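Local coordinates for COPII coat assembly protein SEC16 (Saccharomyces cerevisiae, PDB 3MZK) that helps initiate assembly of the COPII coat that forms transport vesicles and selects cargo at the endoplasmic reticulum, and also acts in autophagy, at residues B[22-27]-B[48-53]; B[64-69]-B[336-341]; B[145-150]-B[175-180]; B[281-286]-B[314-319]. All blocks are in the same frame, centred on the assembly; numbering follows the deposited sequence.

Contact 1: B[22-27]-B[48-53]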
loop_
_atom_site.group_PDB
_atom_site.type_symbol
_atom_site.label_atom_id
_atom_site.label_comp_id
_atom_site.label_asym_id
_atom_site.label_seq_id
_atom_site.Cartn_x
_atom_site.Cartn_y
_atom_site.Cartn_z
ATOM N N ALA B 22 2.814 -61.255 2.401
ATOM C CA ALA B 22 3.457 -61.687 3.648
ATOM C C ALA B 22 4.942 -61.342 3.715
ATOM O O ALA B 22 5.709 -62.024 4.390
ATOM C CB ALA B 22 3.264 -63.169 3.858
ATOM N N ASN B 23 5.345 -60.286 3.019
ATOM C CA ASN B 23 6.742 -59.870 3.007
ATOM C C ASN B 23 7.683 -60.997 2.599
ATOM O O ASN B 23 8.830 -61.069 3.043
ATOM C CB ASN B 23 7.143 -59.285 4.358
ATOM C CG ASN B 23 6.318 -58.064 4.724
ATOM O OD1 ASN B 23 5.590 -57.521 3.886
ATOM N ND2 ASN B 23 6.430 -57.620 5.974
ATOM N N LYS B 24 7.179 -61.876 1.745
ATOM C CA LYS B 24 7.993 -62.914 1.147
ATOM C C LYS B 24 8.014 -62.694 -0.358
ATOM O O LYS B 24 7.181 -61.979 -0.907
ATOM C CB LYS B 24 7.420 -64.300 1.451
ATOM C CG LYS B 24 7.415 -64.702 2.919
ATOM C CD LYS B 24 6.981 -66.159 3.021
ATOM C CE LYS B 24 6.884 -66.668 4.448
ATOM N NZ LYS B 24 6.416 -68.091 4.448
ATOM N N VAL B 25 8.962 -63.319 -1.030
ATOM C CA VAL B 25 9.010 -63.245 -2.476
ATOM C C VAL B 25 9.262 -64.644 -3.034
ATOM O O VAL B 25 9.863 -65.481 -2.365
ATOM C CB VAL B 25 10.080 -62.218 -2.919
ATOM C CG1 VAL B 25 10.956 -62.756 -4.031
ATOM C CG2 VAL B 25 9.416 -60.913 -3.331
ATOM N N VAL B 26 8.782 -64.906 -4.243
ATOM C CA VAL B 26 9.066 -66.163 -4.940
ATOM C C VAL B 26 9.723 -65.837 -6.260
ATOM O O VAL B 26 9.228 -64.984 -7.005
ATOM C CB VAL B 26 7.784 -66.940 -5.299
ATOM C CG1 VAL B 26 8.137 -68.330 -5.832
ATOM C CG2 VAL B 26 6.883 -67.056 -4.105
ATOM N N TYR B 27 10.816 -66.519 -6.570
ATOM C CA TYR B 27 11.415 -66.361 -7.890
ATOM C C TYR B 27 12.054 -67.641 -8.397
ATOM O O TYR B 27 12.312 -68.569 -7.635
ATOM C CB TYR B 27 12.433 -65.220 -7.906
ATOM C CG TYR B 27 13.620 -65.451 -7.010
ATOM C CD1 TYR B 27 14.758 -66.084 -7.481
ATOM C CD2 TYR B 27 13.597 -65.048 -5.691
ATOM C CE1 TYR B 27 15.845 -66.303 -6.660
ATOM C CE2 TYR B 27 14.675 -65.265 -4.861
ATOM C CZ TYR B 27 15.797 -65.889 -5.350
ATOM O OH TYR B 27 16.871 -66.098 -4.521
ATOM N N ILE B 48 12.832 -73.430 -7.547
ATOM C CA ILE B 48 11.989 -72.343 -7.086
ATOM C C ILE B 48 12.397 -71.933 -5.668
ATOM O O ILE B 48 12.595 -72.786 -4.803
ATOM C CB ILE B 48 10.519 -72.762 -7.126
ATOM C CG1 ILE B 48 10.116 -73.072 -8.560
ATOM C CG2 ILE B 48 9.632 -71.672 -6.572
ATOM C CD1 ILE B 48 8.744 -73.652 -8.658
ATOM N N LYS B 49 12.538 -70.632 -5.437
ATOM C CA LYS B 49 12.970 -70.134 -4.128
ATOM C C LYS B 49 11.986 -69.152 -3.510
ATOM O O LYS B 49 11.374 -68.328 -4.192
ATOM C CB LYS B 49 14.361 -69.492 -4.208
ATOM C CG LYS B 49 15.425 -70.447 -4.699
ATOM C CD LYS B 49 16.768 -69.779 -4.899
ATOM C CE LYS B 49 17.737 -70.751 -5.564
ATOM N NZ LYS B 49 19.157 -70.310 -5.483
ATOM N N VAL B 50 11.852 -69.248 -2.197
ATOM C CA VAL B 50 10.985 -68.360 -1.448
ATOM C C VAL B 50 11.771 -67.734 -0.313
ATOM O O VAL B 50 12.132 -68.404 0.650
ATOM C CB VAL B 50 9.778 -69.111 -0.888
ATOM C CG1 VAL B 50 8.997 -68.225 0.070
ATOM C CG2 VAL B 50 8.906 -69.598 -2.033
ATOM N N THR B 51 12.050 -66.446 -0.442
ATOM C CA THR B 51 12.837 -65.740 0.555
ATOM C C THR B 51 12.157 -64.446 0.994
ATOM O O THR B 51 11.386 -63.849 0.238
ATOM C CB THR B 51 14.239 -65.415 0.027
ATOM O OG1 THR B 51 14.906 -64.554 0.957
ATOM C CG2 THR B 51 14.154 -64.720 -1.305
ATOM N N PRO B 52 12.426 -64.019 2.234
ATOM C CA PRO B 52 11.889 -62.745 2.705
ATOM C C PRO B 52 12.307 -61.624 1.775
ATOM O O PRO B 52 13.320 -61.713 1.084
ATOM C CB PRO B 52 12.545 -62.584 4.071
ATOM C CG PRO B 52 12.761 -63.986 4.528
ATOM C CD PRO B 52 13.163 -64.730 3.292
ATOM N N ILE B 53 11.512 -60.568 1.764
ATOM C CA ILE B 53 11.670 -59.517 0.779
ATOM C C ILE B 53 13.014 -58.791 0.934
ATOM O O ILE B 53 13.633 -58.404 -0.054
ATOM C CB ILE B 53 10.452 -58.560 0.820
ATOM C CG1 ILE B 53 10.527 -57.520 -0.295
ATOM C CG2 ILE B 53 10.310 -57.920 2.198
ATOM C CD1 ILE B 53 9.251 -56.705 -0.436
#
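Val25 N donates to Thr51 O at 2.8 Å, and Thr51 N returns a bond to Val25 O, which closes an antiparallel hydrogen-bonded pair. Tyr27 and Lys49 form the next such pair: Lys49 N reaches Tyr27 O at 3.0 Å. Between them Val26 and Val50 make a non-hydrogen-bonded pair whose side chains share one face, CG2 to CG2 at 3.9 Å; beta-branched valines suit this extended backbone. Ile48 CG2 adds to that face against Val26 CG1 (3.7 Å). On the opposite face, with Val25, Thr51 and Lys49, the ring of Tyr27 has Lys49 CB 4.0 Å above its plane, displaced toward the rim, while Thr51 CG2 lies in plane at its edge, 3.6 Å from CE2. The extended Lys49 chain carries its amine past the ring to a polar side chain of another protein. Where the strand ends, Ile53 N still donates to Asn23 O, from above the carbonyl plane. Strand 24-28 is central in a three-stranded antiparallel sheet between 16-19 and 48-52, with Phe17 and Trp19 packed on Val25, and strand 48-52 pairs in turn with a strand of the other protein, so the sheet continues across the interface.

Contact 2: B[64-69]-B[336-341]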
loop_
_atom_site.group_PDB
_atom_site.type_symbol
_atom_site.label_atom_id
_atom_site.label_comp_id
_atom_site.label_asym_id
_atom_site.label_seq_id
_atom_site.Cartn_x
_atom_site.Cartn_y
_atom_site.Cartn_z
ATOM N N LYS B 64 12.963 -46.209 8.873
ATOM C CA LYS B 64 12.836 -46.886 10.165
ATOM C C LYS B 64 13.085 -45.952 11.341
ATOM O O LYS B 64 12.474 -46.096 12.397
ATOM C CB LYS B 64 13.781 -48.089 10.252
ATOM N N SER B 65 13.981 -44.990 11.151
ATOM C CA SER B 65 14.399 -44.110 12.238
ATOM C C SER B 65 13.532 -42.856 12.355
ATOM O O SER B 65 13.453 -42.249 13.424
ATOM C CB SER B 65 15.867 -43.716 12.061
ATOM O OG SER B 65 16.079 -43.079 10.811
ATOM N N PHE B 66 12.892 -42.472 11.254
ATOM C CA PHE B 66 12.044 -41.280 11.218
ATOM C C PHE B 66 11.051 -41.286 12.376
ATOM O O PHE B 66 10.359 -42.281 12.600
ATOM C CB PHE B 66 11.306 -41.202 9.878
ATOM C CG PHE B 66 10.579 -39.906 9.651
ATOM C CD1 PHE B 66 11.276 -38.716 9.540
ATOM C CD2 PHE B 66 9.199 -39.881 9.521
ATOM C CE1 PHE B 66 10.608 -37.517 9.320
ATOM C CE2 PHE B 66 8.529 -38.688 9.300
ATOM C CZ PHE B 66 9.236 -37.505 9.202
ATOM N N PRO B 67 10.991 -40.172 13.123
ATOM C CA PRO B 67 10.175 -40.009 14.334
ATOM C C PRO B 67 8.675 -40.078 14.070
ATOM O O PRO B 67 8.028 -39.035 14.014
ATOM C CB PRO B 67 10.548 -38.604 14.823
ATOM C CG PRO B 67 11.873 -38.319 14.215
ATOM C CD PRO B 67 11.842 -38.995 12.879
ATOM N N GLY B 68 8.142 -41.291 13.926
ATOM C CA GLY B 68 6.717 -41.510 13.737
ATOM C C GLY B 68 6.051 -40.491 12.834
ATOM O O GLY B 68 6.723 -39.814 12.057
ATOM N N PRO B 69 4.716 -40.387 12.920
ATOM C CA PRO B 69 3.974 -39.365 12.175
ATOM C C PRO B 69 4.156 -37.989 12.802
ATOM O O PRO B 69 3.748 -37.793 13.946
ATOM C CB PRO B 69 2.512 -39.805 12.331
ATOM C CG PRO B 69 2.564 -41.216 12.826
ATOM C CD PRO B 69 3.820 -41.322 13.616
ATOM N N ASP B 336 8.269 -34.064 2.184
ATOM C CA ASP B 336 6.901 -33.572 2.137
ATOM C C ASP B 336 6.262 -33.471 3.515
ATOM O O ASP B 336 5.587 -32.485 3.815
ATOM C CB ASP B 336 6.039 -34.418 1.204
ATOM C CG ASP B 336 6.299 -34.111 -0.256
ATOM O OD1 ASP B 336 6.850 -33.027 -0.535
ATOM O OD2 ASP B 336 5.952 -34.947 -1.122
ATOM N N GLU B 337 6.480 -34.469 4.364
ATOM C CA GLU B 337 5.884 -34.431 5.699
ATOM C C GLU B 337 6.548 -33.394 6.603
ATOM O O GLU B 337 5.881 -32.734 7.399
ATOM C CB GLU B 337 5.891 -35.807 6.364
ATOM C CG GLU B 337 5.198 -35.799 7.713
ATOM C CD GLU B 337 4.882 -37.186 8.221
ATOM O OE1 GLU B 337 5.098 -38.163 7.473
ATOM O OE2 GLU B 337 4.411 -37.295 9.374
ATOM N N ILE B 338 7.862 -33.253 6.473
ATOM C CA ILE B 338 8.597 -32.227 7.207
ATOM C C ILE B 338 8.159 -30.824 6.783
ATOM O O ILE B 338 7.910 -29.953 7.626
ATOM C CB ILE B 338 10.114 -32.380 7.002
ATOM C CG1 ILE B 338 10.599 -33.666 7.679
ATOM C CG2 ILE B 338 10.854 -31.156 7.538
ATOM C CD1 ILE B 338 12.059 -33.987 7.445
ATOM N N TYR B 339 8.059 -30.616 5.474
ATOM C CA TYR B 339 7.591 -29.349 4.928
ATOM C C TYR B 339 6.198 -29.037 5.463
ATOM O O TYR B 339 5.875 -27.883 5.736
ATOM C CB TYR B 339 7.583 -29.410 3.401
ATOM C CG TYR B 339 7.360 -28.089 2.707
ATOM C CD1 TYR B 339 8.174 -26.992 2.979
ATOM C CD2 TYR B 339 6.357 -27.943 1.752
ATOM C CE1 TYR B 339 7.981 -25.774 2.335
ATOM C CE2 TYR B 339 6.156 -26.732 1.101
ATOM C CZ TYR B 339 6.973 -25.652 1.398
ATOM O OH TYR B 339 6.780 -24.449 0.759
ATOM N N GLU B 340 5.377 -30.069 5.628
ATOM C CA GLU B 340 4.036 -29.879 6.171
ATOM C C GLU B 340 4.101 -29.462 7.633
ATOM O O GLU B 340 3.404 -28.538 8.061
ATOM C CB GLU B 340 3.212 -31.156 6.037
ATOM C CG GLU B 340 1.785 -31.023 6.530
ATOM C CD GLU B 340 1.048 -32.347 6.524
ATOM O OE1 GLU B 340 1.620 -33.342 7.018
ATOM O OE2 GLU B 340 -0.096 -32.397 6.023
ATOM N N TYR B 341 4.942 -30.150 8.399
ATOM C CA TYR B 341 5.117 -29.830 9.808
ATOM C C TYR B 341 5.498 -28.364 9.986
ATOM O O TYR B 341 5.009 -27.699 10.893
ATOM C CB TYR B 341 6.175 -30.735 10.437
ATOM C CG TYR B 341 6.358 -30.525 11.923
ATOM C CD1 TYR B 341 5.371 -30.909 12.821
ATOM C CD2 TYR B 341 7.519 -29.947 12.429
ATOM C CE1 TYR B 341 5.530 -30.721 14.181
ATOM C CE2 TYR B 341 7.690 -29.758 13.790
ATOM C CZ TYR B 341 6.690 -30.148 14.660
ATOM O OH TYR B 341 6.848 -29.964 16.014
#
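Phe66 and Glu337 cross obliquely, the ring and the carboxylate plane turned 74° from each other. In each, CG anti to the backbone N (chi1 -176° for Glu337) starts the side chain toward the other segment, the way the bond to CB already points. The ring arrives with its CE2 corner 3.9 Å from Glu337 OE1, and its other flank meets Ile338: CG1 of the isoleucine lies near the ring plane, at the edge, 4.2 Å from CE1. A flat aromatic suits this place because its all-carbon ring can pack beside Ile338 and the helix without needing a polar partner. The carboxylate, buried among these groups, has its polar needs met from outside: OE2 accepts from Leu70 N and OE1 is hydrogen-bonded to Tyr378 OH. OE2 also rests against the backbone of Pro69, 3.5 Å from its C. An alanine in place of Glu337 would probably leave Leu70 N and Tyr378 OH without this partner and open a gap beside the Phe66 ring. Pro67 is the centre of an inverse gamma turn in the bend that follows helix 61-65; Phe66 points its ring to helix 330-344, while Pro69 meets it chiefly through its backbone. Tyr378 of helix 372-387 packs on both Phe66 and Pro69. Joining segments so far apart in sequence is consistent with the folded-back helical unit of ACE1 proteins, to whose family this Sec16 domain belongs.

Contact 3: B[145-150]-B[175-180]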
loop_
_atom_site.group_PDB
_atom_site.type_symbol
_atom_site.label_atom_id
_atom_site.label_comp_id
_atom_site.label_asym_id
_atom_site.label_seq_id
_atom_site.Cartn_x
_atom_site.Cartn_y
_atom_site.Cartn_z
ATOM N N ASN B 145 34.562 7.443 -21.553
ATOM C CA ASN B 145 34.184 6.298 -22.373
ATOM C C ASN B 145 32.673 6.134 -22.440
ATOM O O ASN B 145 32.167 5.177 -23.011
ATOM C CB ASN B 145 34.829 5.021 -21.839
ATOM C CG ASN B 145 34.343 4.660 -20.455
ATOM O OD1 ASN B 145 33.973 5.531 -19.671
ATOM N ND2 ASN B 145 34.338 3.368 -20.146
ATOM N N ALA B 146 31.958 7.080 -21.848
ATOM C CA ALA B 146 30.504 7.072 -21.869
ATOM C C ALA B 146 29.985 8.408 -22.384
ATOM O O ALA B 146 30.766 9.289 -22.746
ATOM C CB ALA B 146 29.963 6.795 -20.483
ATOM N N TYR B 147 28.666 8.561 -22.407
ATOM C CA TYR B 147 28.076 9.797 -22.890
ATOM C C TYR B 147 27.186 10.468 -21.858
ATOM O O TYR B 147 26.717 9.839 -20.912
ATOM C CB TYR B 147 27.340 9.561 -24.206
ATOM C CG TYR B 147 28.280 9.081 -25.280
ATOM C CD1 TYR B 147 28.894 9.978 -26.140
ATOM C CD2 TYR B 147 28.588 7.734 -25.407
ATOM C CE1 TYR B 147 29.767 9.547 -27.115
ATOM C CE2 TYR B 147 29.460 7.291 -26.379
ATOM C CZ TYR B 147 30.048 8.203 -27.232
ATOM O OH TYR B 147 30.921 7.770 -28.205
ATOM N N ARG B 148 26.971 11.761 -22.057
ATOM C CA ARG B 148 26.272 12.597 -21.101
ATOM C C ARG B 148 25.707 13.810 -21.826
ATOM O O ARG B 148 26.391 14.425 -22.641
ATOM C CB ARG B 148 27.244 13.050 -20.017
ATOM C CG ARG B 148 26.673 14.041 -19.039
ATOM C CD ARG B 148 27.758 14.603 -18.149
ATOM N NE ARG B 148 27.182 15.389 -17.066
ATOM C CZ ARG B 148 26.981 14.928 -15.836
ATOM N NH1 ARG B 148 27.323 13.687 -15.530
ATOM N NH2 ARG B 148 26.447 15.712 -14.912
ATOM N N LEU B 149 24.457 14.144 -21.533
ATOM C CA LEU B 149 23.797 15.280 -22.171
ATOM C C LEU B 149 24.536 16.593 -21.928
ATOM O O LEU B 149 24.926 16.895 -20.804
ATOM C CB LEU B 149 22.353 15.397 -21.681
ATOM C CG LEU B 149 21.276 14.825 -22.599
ATOM C CD1 LEU B 149 21.604 13.406 -23.037
ATOM C CD2 LEU B 149 19.927 14.887 -21.919
ATOM N N ASP B 150 24.731 17.366 -22.993
ATOM C CA ASP B 150 25.306 18.705 -22.875
ATOM C C ASP B 150 24.240 19.704 -22.436
ATOM O O ASP B 150 23.076 19.339 -22.267
ATOM C CB ASP B 150 25.950 19.154 -24.194
ATOM C CG ASP B 150 24.970 19.162 -25.361
ATOM O OD1 ASP B 150 23.745 19.081 -25.131
ATOM O OD2 ASP B 150 25.431 19.259 -26.518
ATOM N N SER B 175 18.993 8.453 -27.362
ATOM C CA SER B 175 19.655 8.698 -28.638
ATOM C C SER B 175 20.999 9.383 -28.437
ATOM O O SER B 175 21.829 9.417 -29.343
ATOM C CB SER B 175 18.767 9.529 -29.568
ATOM O OG SER B 175 18.668 10.870 -29.126
ATOM N N LYS B 176 21.208 9.929 -27.246
ATOM C CA LYS B 176 22.483 10.548 -26.907
ATOM C C LYS B 176 23.259 9.637 -25.966
ATOM O O LYS B 176 24.335 9.994 -25.480
ATOM C CB LYS B 176 22.262 11.917 -26.265
ATOM C CG LYS B 176 21.594 12.933 -27.185
ATOM C CD LYS B 176 22.458 13.228 -28.400
ATOM C CE LYS B 176 21.789 14.224 -29.327
ATOM N NZ LYS B 176 22.641 14.547 -30.509
ATOM N N ARG B 177 22.691 8.460 -25.718
ATOM C CA ARG B 177 23.317 7.429 -24.896
ATOM C C ARG B 177 23.613 7.883 -23.472
ATOM O O ARG B 177 24.582 7.438 -22.865
ATOM C CB ARG B 177 24.592 6.898 -25.560
ATOM C CG ARG B 177 24.376 6.293 -26.942
ATOM C CD ARG B 177 25.556 5.420 -27.352
ATOM N NE ARG B 177 25.691 4.265 -26.466
ATOM C CZ ARG B 177 26.650 3.348 -26.561
ATOM N NH1 ARG B 177 27.572 3.444 -27.508
ATOM N NH2 ARG B 177 26.686 2.334 -25.704
ATOM N N ASP B 178 22.774 8.762 -22.938
ATOM C CA ASP B 178 22.906 9.177 -21.545
ATOM C C ASP B 178 21.945 8.373 -20.685
ATOM O O ASP B 178 20.799 8.764 -20.479
ATOM C CB ASP B 178 22.625 10.669 -21.388
ATOM C CG ASP B 178 22.961 11.176 -20.001
ATOM O OD1 ASP B 178 22.868 10.390 -19.034
ATOM O OD2 ASP B 178 23.326 12.365 -19.878
ATOM N N TYR B 179 22.426 7.246 -20.179
ATOM C CA TYR B 179 21.555 6.286 -19.517
ATOM C C TYR B 179 21.183 6.696 -18.098
ATOM O O TYR B 179 20.290 6.107 -17.493
ATOM C CB TYR B 179 22.181 4.891 -19.544
ATOM C CG TYR B 179 22.467 4.394 -20.946
ATOM C CD1 TYR B 179 21.438 3.966 -21.775
ATOM C CD2 TYR B 179 23.763 4.358 -21.440
ATOM C CE1 TYR B 179 21.695 3.513 -23.059
ATOM C CE2 TYR B 179 24.030 3.908 -22.719
ATOM C CZ TYR B 179 22.993 3.487 -23.524
ATOM O OH TYR B 179 23.255 3.039 -24.798
ATOM N N ALA B 180 21.861 7.706 -17.572
ATOM C CA ALA B 180 21.546 8.204 -16.243
ATOM C C ALA B 180 20.173 8.870 -16.242
ATOM O O ALA B 180 19.269 8.433 -15.537
ATOM C CB ALA B 180 22.619 9.172 -15.761
HETATM O O HOH W 1 26.850 6.579 -21.385
HETATM O O HOH W 2 25.441 9.317 -18.551
#
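A Schellman motif at Arg177 ends one helix and an N-cap at Asp178 starts helix 179-187; Tyr147, Arg148 and Leu149 run across this helix-to-helix junction. Asp178 has CG anti to the backbone N (chi1 -171°), which swings the carboxylate toward the passing chain. Its OD2 accepts from Leu149 N at 2.7 Å, on the anti side and 17° out of the carboxylate plane, and is also hydrogen-bonded to Tyr201 OH of the second subunit. An aspartate suits the place because its other oxygen, OD1, can take a weak capping bond from Ala180 N. Leu149 then covers the same residue with carbon: CD1 lies 3.4 Å from Asp178 CB and 3.6 Å from Lys176 CB; the leucine and lysine side chains cross at about a right angle. Tyr147 leans its CB toward Lys176 O; its ring plane is 27° from that of the Arg177 guanidinium, which is hydrogen-bonded through NH2 to Gly205 O. The extended Arg148 chain leads away to Tyr201 O of the second subunit, so the junction lies at that interface. Two waters bridge the segments: one accepts from Tyr147 N and donates to Arg177 O, and the other donates to Tyr147 O (2.7 Å) and Asp178 OD1 (2.8 Å).

Contact 4: B[281-286]-B[314-319]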
loop_
_atom_site.group_PDB
_atom_site.type_symbol
_atom_site.label_atom_id
_atom_site.label_comp_id
_atom_site.label_asym_id
_atom_site.label_seq_id
_atom_site.Cartn_x
_atom_site.Cartn_y
_atom_site.Cartn_z
ATOM N N LEU B 281 10.782 -16.099 -7.387
ATOM C CA LEU B 281 10.991 -17.482 -6.985
ATOM C C LEU B 281 10.037 -18.424 -7.711
ATOM O O LEU B 281 10.437 -19.483 -8.197
ATOM C CB LEU B 281 10.851 -17.636 -5.470
ATOM C CG LEU B 281 12.004 -17.062 -4.642
ATOM C CD1 LEU B 281 11.763 -17.257 -3.159
ATOM C CD2 LEU B 281 13.301 -17.708 -5.056
ATOM N N ILE B 282 8.773 -18.033 -7.794
ATOM C CA ILE B 282 7.785 -18.845 -8.479
ATOM C C ILE B 282 8.006 -18.843 -9.994
ATOM O O ILE B 282 8.079 -19.902 -10.614
ATOM C CB ILE B 282 6.376 -18.390 -8.127
ATOM C CG1 ILE B 282 6.182 -18.477 -6.612
ATOM C CG2 ILE B 282 5.351 -19.234 -8.858
ATOM C CD1 ILE B 282 4.854 -17.945 -6.133
ATOM N N GLU B 283 8.128 -17.662 -10.588
ATOM C CA GLU B 283 8.406 -17.560 -12.020
ATOM C C GLU B 283 9.622 -18.382 -12.438
ATOM O O GLU B 283 9.609 -19.052 -13.469
ATOM C CB GLU B 283 8.609 -16.101 -12.418
ATOM C CG GLU B 283 7.320 -15.323 -12.512
ATOM C CD GLU B 283 6.406 -15.878 -13.576
ATOM O OE1 GLU B 283 6.888 -16.100 -14.707
ATOM O OE2 GLU B 283 5.215 -16.108 -13.282
ATOM N N PHE B 284 10.672 -18.321 -11.627
ATOM C CA PHE B 284 11.917 -19.013 -11.923
ATOM C C PHE B 284 11.795 -20.505 -11.605
ATOM O O PHE B 284 12.418 -21.345 -12.258
ATOM C CB PHE B 284 13.069 -18.388 -11.128
ATOM C CG PHE B 284 14.430 -18.803 -11.602
ATOM C CD1 PHE B 284 15.514 -18.766 -10.746
ATOM C CD2 PHE B 284 14.629 -19.215 -12.906
ATOM C CE1 PHE B 284 16.772 -19.145 -11.178
ATOM C CE2 PHE B 284 15.880 -19.595 -13.342
ATOM C CZ PHE B 284 16.953 -19.557 -12.477
ATOM N N GLY B 285 10.993 -20.828 -10.593
ATOM C CA GLY B 285 10.709 -22.211 -10.251
ATOM C C GLY B 285 9.880 -22.916 -11.313
ATOM O O GLY B 285 9.854 -24.143 -11.377
ATOM N N ILE B 286 9.193 -22.133 -12.140
ATOM C CA ILE B 286 8.427 -22.663 -13.258
ATOM C C ILE B 286 9.366 -22.961 -14.413
ATOM O O ILE B 286 9.372 -24.061 -14.957
ATOM C CB ILE B 286 7.357 -21.664 -13.728
ATOM C CG1 ILE B 286 6.153 -21.696 -12.786
ATOM C CG2 ILE B 286 6.922 -21.973 -15.148
ATOM C CD1 ILE B 286 5.214 -20.538 -12.973
ATOM N N MET B 314 1.128 -20.583 -10.466
ATOM C CA MET B 314 0.845 -19.290 -11.077
ATOM C C MET B 314 -0.401 -19.383 -11.958
ATOM O O MET B 314 -0.708 -20.444 -12.496
ATOM C CB MET B 314 2.045 -18.814 -11.900
ATOM C CG MET B 314 2.059 -17.321 -12.132
ATOM S SD MET B 314 2.044 -16.452 -10.560
ATOM C CE MET B 314 3.771 -16.569 -10.107
ATOM N N ALA B 315 -1.113 -18.273 -12.108
ATOM C CA ALA B 315 -2.348 -18.271 -12.885
ATOM C C ALA B 315 -2.108 -18.605 -14.357
ATOM O O ALA B 315 -2.845 -19.396 -14.953
ATOM C CB ALA B 315 -3.062 -16.932 -12.752
ATOM N N ASP B 316 -1.075 -18.001 -14.936
ATOM C CA ASP B 316 -0.795 -18.146 -16.362
ATOM C C ASP B 316 0.037 -19.387 -16.674
ATOM O O ASP B 316 0.629 -19.494 -17.749
ATOM C CB ASP B 316 -0.093 -16.895 -16.902
ATOM C CG ASP B 316 1.316 -16.729 -16.356
ATOM O OD1 ASP B 316 1.561 -17.111 -15.193
ATOM O OD2 ASP B 316 2.182 -16.215 -17.094
ATOM N N SER B 317 0.076 -20.325 -15.734
ATOM C CA SER B 317 0.884 -21.526 -15.907
ATOM C C SER B 317 0.142 -22.785 -15.479
ATOM O O SER B 317 -0.808 -22.729 -14.700
ATOM C CB SER B 317 2.195 -21.406 -15.130
ATOM O OG SER B 317 2.952 -22.596 -15.240
ATOM N N ASP B 318 0.587 -23.924 -15.995
ATOM C CA ASP B 318 -0.011 -25.200 -15.635
ATOM C C ASP B 318 0.841 -25.949 -14.616
ATOM O O ASP B 318 0.443 -27.005 -14.126
ATOM C CB ASP B 318 -0.216 -26.063 -16.879
ATOM C CG ASP B 318 1.058 -26.249 -17.676
ATOM O OD1 ASP B 318 0.977 -26.728 -18.826
ATOM O OD2 ASP B 318 2.140 -25.910 -17.158
ATOM N N VAL B 319 2.009 -25.398 -14.299
ATOM C CA VAL B 319 2.939 -26.039 -13.376
ATOM C C VAL B 319 2.321 -26.267 -11.998
ATOM O O VAL B 319 1.628 -25.403 -11.467
ATOM C CB VAL B 319 4.248 -25.234 -13.256
ATOM C CG1 VAL B 319 4.992 -25.594 -11.976
ATOM C CG2 VAL B 319 5.121 -25.465 -14.484
#
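Ile286 carries the close part of this contact, its branches spread over three residues of the loop 314-319. CD1 lies 3.8 Å from Met314 CB, and the two side chains cross at about a right angle; CG2 meets Val319 CG2 at 4.0 Å, while CG1 touches Val319 CB. A branched aliphatic residue suits the place because it fits between the two hydrophobic side chains without asking for a polar partner. An alanine at Ile286 would probably open a gap between helix 275-290 and the loop, since the atoms that meet Met314 CB, Ser317 and Val319 would be gone. Met314 is bent at chi2 and chi3 (58° and 80°), and the second bend places CE by Ile282, 3.7 Å from its CB. Between these hydrophobic points the loop is shaped by a type I beta turn from Met314 to Ser317 and then by an ST turn, in which Ser317 OG accepts from Val319 N at 3.1 Å in a nearly straight bond (170°). A serine fits because the hydroxyl that makes this turn can also lie against Ile286 CD1. Val313, just before Met314 in the loop, packs on Ile282, Ile286 and Val319, and Tyr239 of helix 231-240 also touches Ile286. Toward solvent the contact grows loose. Glu283 has OE2 3.6 Å from Met314 CG, and the same oxygen faces exposed Asp316 OD1 at 4.2 Å, a pair of like charges that would probably repel. Farther along the loop, Asp318 turns to helix 275-290 through a salt bridge with Lys290.

In the fold
The four contacts are strung along an elongated helical chain. Contact 1, at the junction with another protein, and contact 3, at the interface with the second subunit, lie on opposite sides of the chain's centre, their centres 79 Å apart. Contacts 2 and 4 fall between: contact 4 is the more central, 27 Å between centres from contact 2 and 38 Å from contact 3, with nearest atoms about 10 Å apart in the first case. Along the sequence, contacts 3 and 4 are both nested in the loop that contact 2 closes, whereas contact 1 closes before contact 2 opens. Of the four, the two outer contacts touch other chains, and the two between are packing within this chain.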